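Local coordinates for RNA-binding protein 12 (Homo sapiens, PDB 2EK1) that probably binds RNA through its RNA recognition motif, a domain that pairs with a second copy of itself in a dimer, at residues F25-S28 with I29-L33; D34-G38 with Y39-P43. One frame throughout, in Å; residues are numbered along the deposited sequence.

Contact 1 (F25-S28 with I29-L33)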
ATOM      1  N   PHE A  25      -8.066  13.272  -1.681  1.00 21.96           N
ATOM      2  CA  PHE A  25      -8.707  12.148  -2.305  1.00 26.04           C
ATOM      3  C   PHE A  25      -8.529  12.113  -3.837  1.00 25.64           C
ATOM      4  O   PHE A  25      -8.749  11.108  -4.408  1.00 26.50           O
ATOM      5  CB  PHE A  25     -10.220  12.172  -2.054  1.00 29.15           C
ATOM      6  CG  PHE A  25     -11.000  12.946  -3.150  1.00 34.02           C
ATOM      7  CD1 PHE A  25     -11.376  14.276  -2.938  1.00 33.52           C
ATOM      8  CD2 PHE A  25     -11.375  12.304  -4.373  1.00 33.14           C
ATOM      9  CE1 PHE A  25     -12.123  14.965  -3.900  1.00 36.70           C
ATOM     10  CE2 PHE A  25     -12.122  12.978  -5.360  1.00 36.57           C
ATOM     11  CZ  PHE A  25     -12.507  14.321  -5.128  1.00 37.25           C
ATOM     12  N   THR A  26      -8.195  13.223  -4.483  1.00 25.92           N
ATOM     13  CA  THR A  26      -7.966  13.291  -5.943  1.00 24.88           C
ATOM     14  C   THR A  26      -6.514  12.991  -6.346  1.00 24.38           C
ATOM     15  O   THR A  26      -6.173  13.055  -7.516  1.00 22.71           O
ATOM     16  CB  THR A  26      -8.230  14.713  -6.510  1.00 27.25           C
ATOM     17  OG1 THR A  26      -7.247  15.631  -5.989  1.00 29.00           O
ATOM     18  CG2 THR A  26      -9.611  15.171  -6.123  1.00 29.58           C
ATOM     19  N   VAL A  27      -5.648  12.698  -5.378  1.00 22.49           N
ATOM     20  CA  VAL A  27      -4.271  12.486  -5.699  1.00 21.40           C
ATOM     21  C   VAL A  27      -4.045  11.386  -6.798  1.00 20.30           C
ATOM     22  O   VAL A  27      -4.793  10.414  -6.898  1.00 20.05           O
ATOM     23  CB  VAL A  27      -3.436  12.159  -4.398  1.00 22.08           C
ATOM     24  CG1 VAL A  27      -3.729  10.771  -3.901  1.00 23.68           C
ATOM     25  CG2 VAL A  27      -1.944  12.327  -4.642  1.00 23.02           C
ATOM     26  N   SER A  28      -3.007  11.544  -7.603  1.00 17.22           N
ATOM     27  CA  SER A  28      -2.707  10.535  -8.583  1.00 20.98           C
ATOM     28  C   SER A  28      -1.330   9.976  -8.305  1.00 19.05           C
ATOM     29  O   SER A  28      -0.542  10.620  -7.629  1.00 19.55           O
ATOM     30  CB  SER A  28      -2.684  11.214  -9.948  1.00 21.41           C
ATOM     31  OG  SER A  28      -1.559  12.082  -9.963  1.00 21.18           O
ATOM     32  N   ILE A  29      -1.009   8.814  -8.884  1.00 18.22           N
ATOM     33  CA  ILE A  29       0.319   8.278  -8.774  1.00 18.52           C
ATOM     34  C   ILE A  29       1.330   9.346  -9.283  1.00 21.14           C
ATOM     35  O   ILE A  29       2.352   9.564  -8.642  1.00 19.59           O
ATOM     36  CB  ILE A  29       0.459   7.074  -9.634  1.00 19.02           C
ATOM     37  CG1 ILE A  29      -0.691   6.123  -9.219  1.00 19.70           C
ATOM     38  CG2 ILE A  29       1.881   6.436  -9.544  1.00 19.82           C
ATOM     39  CD1 ILE A  29      -0.653   5.700  -7.758  1.00 18.86           C
ATOM     40  N   ASP A  30       1.022  10.059 -10.363  1.00 22.52           N
ATOM     41  CA  ASP A  30       1.994  11.071 -10.845  1.00 25.11           C
ATOM     42  C   ASP A  30       2.294  12.171  -9.813  1.00 24.57           C
ATOM     43  O   ASP A  30       3.434  12.523  -9.630  1.00 25.92           O
ATOM     44  CB  ASP A  30       1.508  11.674 -12.162  1.00 29.50           C
ATOM     45  CG  ASP A  30       1.678  10.703 -13.300  1.00 35.28           C
ATOM     46  OD1 ASP A  30       2.789  10.133 -13.417  1.00 38.21           O
ATOM     47  OD2 ASP A  30       0.713  10.488 -14.059  1.00 39.96           O
ATOM     48  N   GLU A  31       1.255  12.702  -9.183  1.00 22.20           N
ATOM     49  CA  GLU A  31       1.397  13.718  -8.148  1.00 24.31           C
ATOM     50  C   GLU A  31       2.228  13.223  -6.992  1.00 25.13           C
ATOM     51  O   GLU A  31       2.966  14.033  -6.375  1.00 24.48           O
ATOM     52  CB  GLU A  31       0.022  14.204  -7.651  1.00 25.25           C
ATOM     53  CG  GLU A  31      -0.745  15.001  -8.741  1.00 27.82           C
ATOM     54  CD  GLU A  31      -2.214  15.285  -8.375  1.00 31.23           C
ATOM     55  OE1 GLU A  31      -2.803  16.202  -9.003  1.00 32.22           O
ATOM     56  OE2 GLU A  31      -2.798  14.600  -7.505  1.00 30.50           O
ATOM     57  N   ILE A  32       2.147  11.907  -6.697  1.00 22.67           N
ATOM     58  CA  ILE A  32       2.953  11.363  -5.630  1.00 21.76           C
ATOM     59  C   ILE A  32       4.380  11.320  -6.070  1.00 22.90           C
ATOM     60  O   ILE A  32       5.332  11.668  -5.295  1.00 23.54           O
ATOM     61  CB  ILE A  32       2.447   9.937  -5.202  1.00 19.36           C
ATOM     62  CG1 ILE A  32       1.104  10.075  -4.418  1.00 19.27           C
ATOM     63  CG2 ILE A  32       3.432   9.307  -4.263  1.00 21.63           C
ATOM     64  CD1 ILE A  32       0.392   8.800  -4.181  1.00 15.22           C
ATOM     65  N   LEU A  33       4.579  10.843  -7.301  1.00 22.72           N
ATOM     66  CA  LEU A  33       5.916  10.778  -7.862  1.00 24.66           C
ATOM     67  C   LEU A  33       6.440  12.216  -7.956  1.00 24.63           C
ATOM     68  O   LEU A  33       7.484  12.462  -7.546  1.00 27.17           O
ATOM     69  CB  LEU A  33       5.950  10.028  -9.264  1.00 25.34           C
ATOM     70  CG  LEU A  33       5.603   8.499  -9.093  1.00 27.18           C
ATOM     71  CD1 LEU A  33       5.974   7.713 -10.396  1.00 29.28           C
ATOM     72  CD2 LEU A  33       6.330   7.848  -8.032  1.00 24.44           C
TER
HETATM   73  O   HOH W   1      -4.495  15.772  -6.233  1.00 31.63           O
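S28 still has an extended backbone, whereas I29 already has helical angles, and the chain winds at once into helix 29-35. The first helical turn is closed by the carbonyl of S28: I32 N donates to S28 O at 3.1 Å. One residue further on, L33 N reaches I29 O at 2.9 Å.

Two reciprocal bonds join the side chains of S28 and E31 to each other's backbone. The S28 hydroxyl accepts from E31 N, with OG 3.0 Å from the nitrogen and an N-H...O angle of 171°, nearly straight. A chi1 of 68° brings this about, since it sets OG between the serine's own N and carbonyl carbon, turned over the start of the helix. In return, the E31 chain, extended beyond CG, runs back past S28 OG to the N-H of S28; its OE2 is 3.1 Å from S28 N. This second bond is more bent, and the N-H meets OE2 from above the carboxylate plane, 44° out of it. A water is hydrogen-bonded to T26 OG1 at 2.8 Å; it also lies near E31 OE2, but at a separation so short that a bridge from the carboxylate to the preceding loop remains doubtful.

Close beside these polar groups, V27 CG2 touches I32 CG1 at 3.8 Å, the two side chains crossing at about a right angle. I32 also packs on M23 and V46, while I29 packs on V46 and on Y50 of the second subunit.

Hydroxyl to E31 N and carboxylate to S28 N together define a capping box, with S28 as N-cap, here starting the first helix of an RNA recognition motif after strand 16-21.

Contact 2 (D34-G38 with Y39-P43)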
ATOM      1  N   ASP A  34       5.685  13.172  -8.448  1.00 28.97           N
ATOM      2  CA  ASP A  34       6.169  14.567  -8.486  1.00 29.04           C
ATOM      3  C   ASP A  34       6.532  15.036  -7.065  1.00 28.60           C
ATOM      4  O   ASP A  34       7.583  15.584  -6.874  1.00 28.58           O
ATOM      5  CB  ASP A  34       5.110  15.515  -9.052  1.00 31.64           C
ATOM      6  CG  ASP A  34       4.907  15.375 -10.568  1.00 36.40           C
ATOM      7  OD1 ASP A  34       5.614  14.548 -11.215  1.00 37.09           O
ATOM      8  OD2 ASP A  34       3.997  16.089 -11.104  1.00 40.14           O
ATOM      9  N   PHE A  35       5.683  14.813  -6.064  1.00 27.19           N
ATOM     10  CA  PHE A  35       6.004  15.239  -4.695  1.00 23.76           C
ATOM     11  C   PHE A  35       7.401  14.743  -4.281  1.00 24.70           C
ATOM     12  O   PHE A  35       8.145  15.459  -3.607  1.00 23.23           O
ATOM     13  CB  PHE A  35       4.955  14.672  -3.718  1.00 22.58           C
ATOM     14  CG  PHE A  35       5.140  15.112  -2.277  1.00 19.29           C
ATOM     15  CD1 PHE A  35       4.667  16.315  -1.862  1.00 19.30           C
ATOM     16  CD2 PHE A  35       5.736  14.265  -1.328  1.00 20.45           C
ATOM     17  CE1 PHE A  35       4.782  16.697  -0.510  1.00 21.04           C
ATOM     18  CE2 PHE A  35       5.847  14.628   0.012  1.00 19.55           C
ATOM     19  CZ  PHE A  35       5.362  15.869   0.416  1.00 19.60           C
ATOM     20  N   PHE A  36       7.763  13.501  -4.619  1.00 23.96           N
ATOM     21  CA  PHE A  36       9.061  13.042  -4.220  1.00 23.01           C
ATOM     22  C   PHE A  36      10.137  13.292  -5.274  1.00 24.14           C
ATOM     23  O   PHE A  36      11.172  12.632  -5.252  1.00 23.33           O
ATOM     24  CB  PHE A  36       9.052  11.547  -3.838  1.00 22.42           C
ATOM     25  CG  PHE A  36       8.259  11.253  -2.628  1.00 20.46           C
ATOM     26  CD1 PHE A  36       6.909  10.817  -2.720  1.00 19.16           C
ATOM     27  CD2 PHE A  36       8.795  11.520  -1.342  1.00 19.77           C
ATOM     28  CE1 PHE A  36       6.093  10.635  -1.584  1.00 19.12           C
ATOM     29  CE2 PHE A  36       7.966  11.332  -0.148  1.00 19.44           C
ATOM     30  CZ  PHE A  36       6.606  10.891  -0.271  1.00 19.72           C
ATOM     31  N   TYR A  37       9.884  14.271  -6.144  1.00 25.25           N
ATOM     32  CA  TYR A  37      10.840  14.599  -7.235  1.00 29.67           C
ATOM     33  C   TYR A  37      12.139  15.064  -6.610  1.00 29.82           C
ATOM     34  O   TYR A  37      12.170  15.909  -5.706  1.00 28.19           O
ATOM     35  CB  TYR A  37      10.260  15.681  -8.195  1.00 33.46           C
ATOM     36  CG  TYR A  37      11.187  16.055  -9.392  1.00 36.53           C
ATOM     37  CD1 TYR A  37      12.078  17.138  -9.299  1.00 37.65           C
ATOM     38  CD2 TYR A  37      11.195  15.290 -10.582  1.00 37.98           C
ATOM     39  CE1 TYR A  37      12.989  17.460 -10.371  1.00 36.17           C
ATOM     40  CE2 TYR A  37      12.089  15.600 -11.654  1.00 38.84           C
ATOM     41  CZ  TYR A  37      12.997  16.699 -11.515  1.00 38.81           C
ATOM     42  OH  TYR A  37      13.958  16.976 -12.485  1.00 39.52           O
ATOM     43  N   GLY A  38      13.217  14.454  -7.030  1.00 29.92           N
ATOM     44  CA  GLY A  38      14.469  14.876  -6.481  1.00 29.99           C
ATOM     45  C   GLY A  38      14.790  13.957  -5.338  1.00 31.47           C
ATOM     46  O   GLY A  38      15.883  14.081  -4.722  1.00 30.37           O
ATOM     47  N   TYR A  39      13.891  13.036  -4.994  1.00 29.97           N
ATOM     48  CA  TYR A  39      14.279  12.153  -3.891  1.00 28.12           C
ATOM     49  C   TYR A  39      14.464  10.659  -4.153  1.00 27.79           C
ATOM     50  O   TYR A  39      14.631   9.905  -3.222  1.00 27.28           O
ATOM     51  CB  TYR A  39      13.369  12.372  -2.623  1.00 31.08           C
ATOM     52  CG  TYR A  39      13.651  13.628  -1.815  1.00 29.97           C
ATOM     53  CD1 TYR A  39      14.372  13.582  -0.615  1.00 33.34           C
ATOM     54  CD2 TYR A  39      13.306  14.852  -2.327  1.00 31.89           C
ATOM     55  CE1 TYR A  39      14.769  14.761   0.058  1.00 32.96           C
ATOM     56  CE2 TYR A  39      13.701  16.041  -1.708  1.00 33.94           C
ATOM     57  CZ  TYR A  39      14.454  16.004  -0.514  1.00 34.76           C
ATOM     58  OH  TYR A  39      14.947  17.231  -0.035  1.00 34.33           O
ATOM     59  N   GLN A  40      14.430  10.183  -5.388  1.00 27.98           N
ATOM     60  CA  GLN A  40      14.700   8.729  -5.593  1.00 29.02           C
ATOM     61  C   GLN A  40      13.740   7.656  -5.005  1.00 27.68           C
ATOM     62  O   GLN A  40      14.076   6.523  -4.593  1.00 28.01           O
ATOM     63  CB  GLN A  40      16.133   8.443  -5.186  1.00 31.29           C
ATOM     64  CG  GLN A  40      17.195   9.210  -6.011  1.00 34.30           C
ATOM     65  CD  GLN A  40      17.033  10.751  -6.021  1.00 36.29           C
ATOM     66  OE1 GLN A  40      16.877  11.360  -7.088  1.00 35.31           O
ATOM     67  NE2 GLN A  40      17.066  11.370  -4.845  1.00 36.27           N
ATOM     68  N   VAL A  41      12.487   8.040  -4.999  1.00 26.71           N
ATOM     69  CA  VAL A  41      11.448   7.157  -4.593  1.00 24.50           C
ATOM     70  C   VAL A  41      11.447   6.131  -5.726  1.00 23.56           C
ATOM     71  O   VAL A  41      11.626   6.482  -6.874  1.00 23.17           O
ATOM     72  CB  VAL A  41      10.163   8.012  -4.575  1.00 23.49           C
ATOM     73  CG1 VAL A  41       9.742   8.337  -5.984  1.00 24.20           C
ATOM     74  CG2 VAL A  41       9.079   7.353  -3.864  1.00 25.75           C
ATOM     75  N   ILE A  42      11.226   4.865  -5.430  1.00 24.01           N
ATOM     76  CA  ILE A  42      11.145   3.841  -6.425  1.00 22.81           C
ATOM     77  C   ILE A  42       9.809   4.041  -7.133  1.00 25.55           C
ATOM     78  O   ILE A  42       8.733   3.902  -6.490  1.00 24.49           O
ATOM     79  CB  ILE A  42      11.135   2.477  -5.776  1.00 21.50           C
ATOM     80  CG1 ILE A  42      12.459   2.311  -5.002  1.00 21.01           C
ATOM     81  CG2 ILE A  42      10.888   1.477  -6.824  1.00 21.09           C
ATOM     82  CD1 ILE A  42      12.588   1.081  -4.140  1.00 22.10           C
ATOM     83  N   PRO A  43       9.834   4.275  -8.478  1.00 26.36           N
ATOM     84  CA  PRO A  43       8.608   4.523  -9.240  1.00 27.12           C
ATOM     85  C   PRO A  43       7.424   3.530  -9.363  1.00 27.39           C
ATOM     86  O   PRO A  43       6.293   3.990  -9.680  1.00 28.61           O
ATOM     87  CB  PRO A  43       9.151   5.054 -10.609  1.00 27.63           C
ATOM     88  CG  PRO A  43      10.679   5.042 -10.476  1.00 28.12           C
ATOM     89  CD  PRO A  43      10.928   3.993  -9.425  1.00 26.87           C
TER
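F36 and Y39 are the ends of a type II beta turn, with Y37 and G38 at its corners, that takes the chain off the C-terminal end of helix 29-35 in this RNA recognition motif. The backbone supports the assignment: Y37 is extended, with a negative phi and a large positive psi, and G38 follows with a phi of 95°. With that positive phi, a beta carbon on G38 would press against the carbonyl oxygen of Y37, a position that suits glycine.

Among the backbone bonds, Y39 N donates to F36 O at 2.8 Å and closes the turn. Just before it, Y37 N reaches D34 O at 2.7 Å, so the last helical turn runs directly into the beta turn.

The apolar contact is between F36 and V41, whose side chains cross at about a right angle, with F36 CB 3.8 Å from V41 CB. V41 CG2 comes obliquely to the F36 ring, while F35 CD2 lies over the centre of one face of that ring. F36 continues inward to I18 and V20 of the sheet and to L77 of helix 67-77, and V41 rests on V62 and F64.

The Y39 ring has F36 O and Y37 O at its edge, and its hydroxyl is hydrogen-bonded to D76 of helix 67-77, linking the turn to the second helix.

A side-chain amide makes the remaining polar contact. The Q40 chain bends at chi2 (56°) and folds back over G38, where NE2 donates to G38 O at 3.0 Å from above the carbonyl plane.

Contacts 1 and 2 come in series along the chain, with centres about 12 Å apart, and helix 29-35 is their common element: residues 25-33 bring the chain into it from strand 16-21, and residues 34-43 lead it out toward strand 47-50. They also touch directly, L33 CD1 lying 3.8 Å from P43 O and L33 CD2 lying 4.0 Å from V41 CG1, so the returning loop packs against the side of the helix. Both lie within the RNA recognition motif. Together they mark the two ends of its first helix, with contact 1 reaching the second subunit through I29 and contact 2 reaching helix 67-77 and the antiparallel sheet.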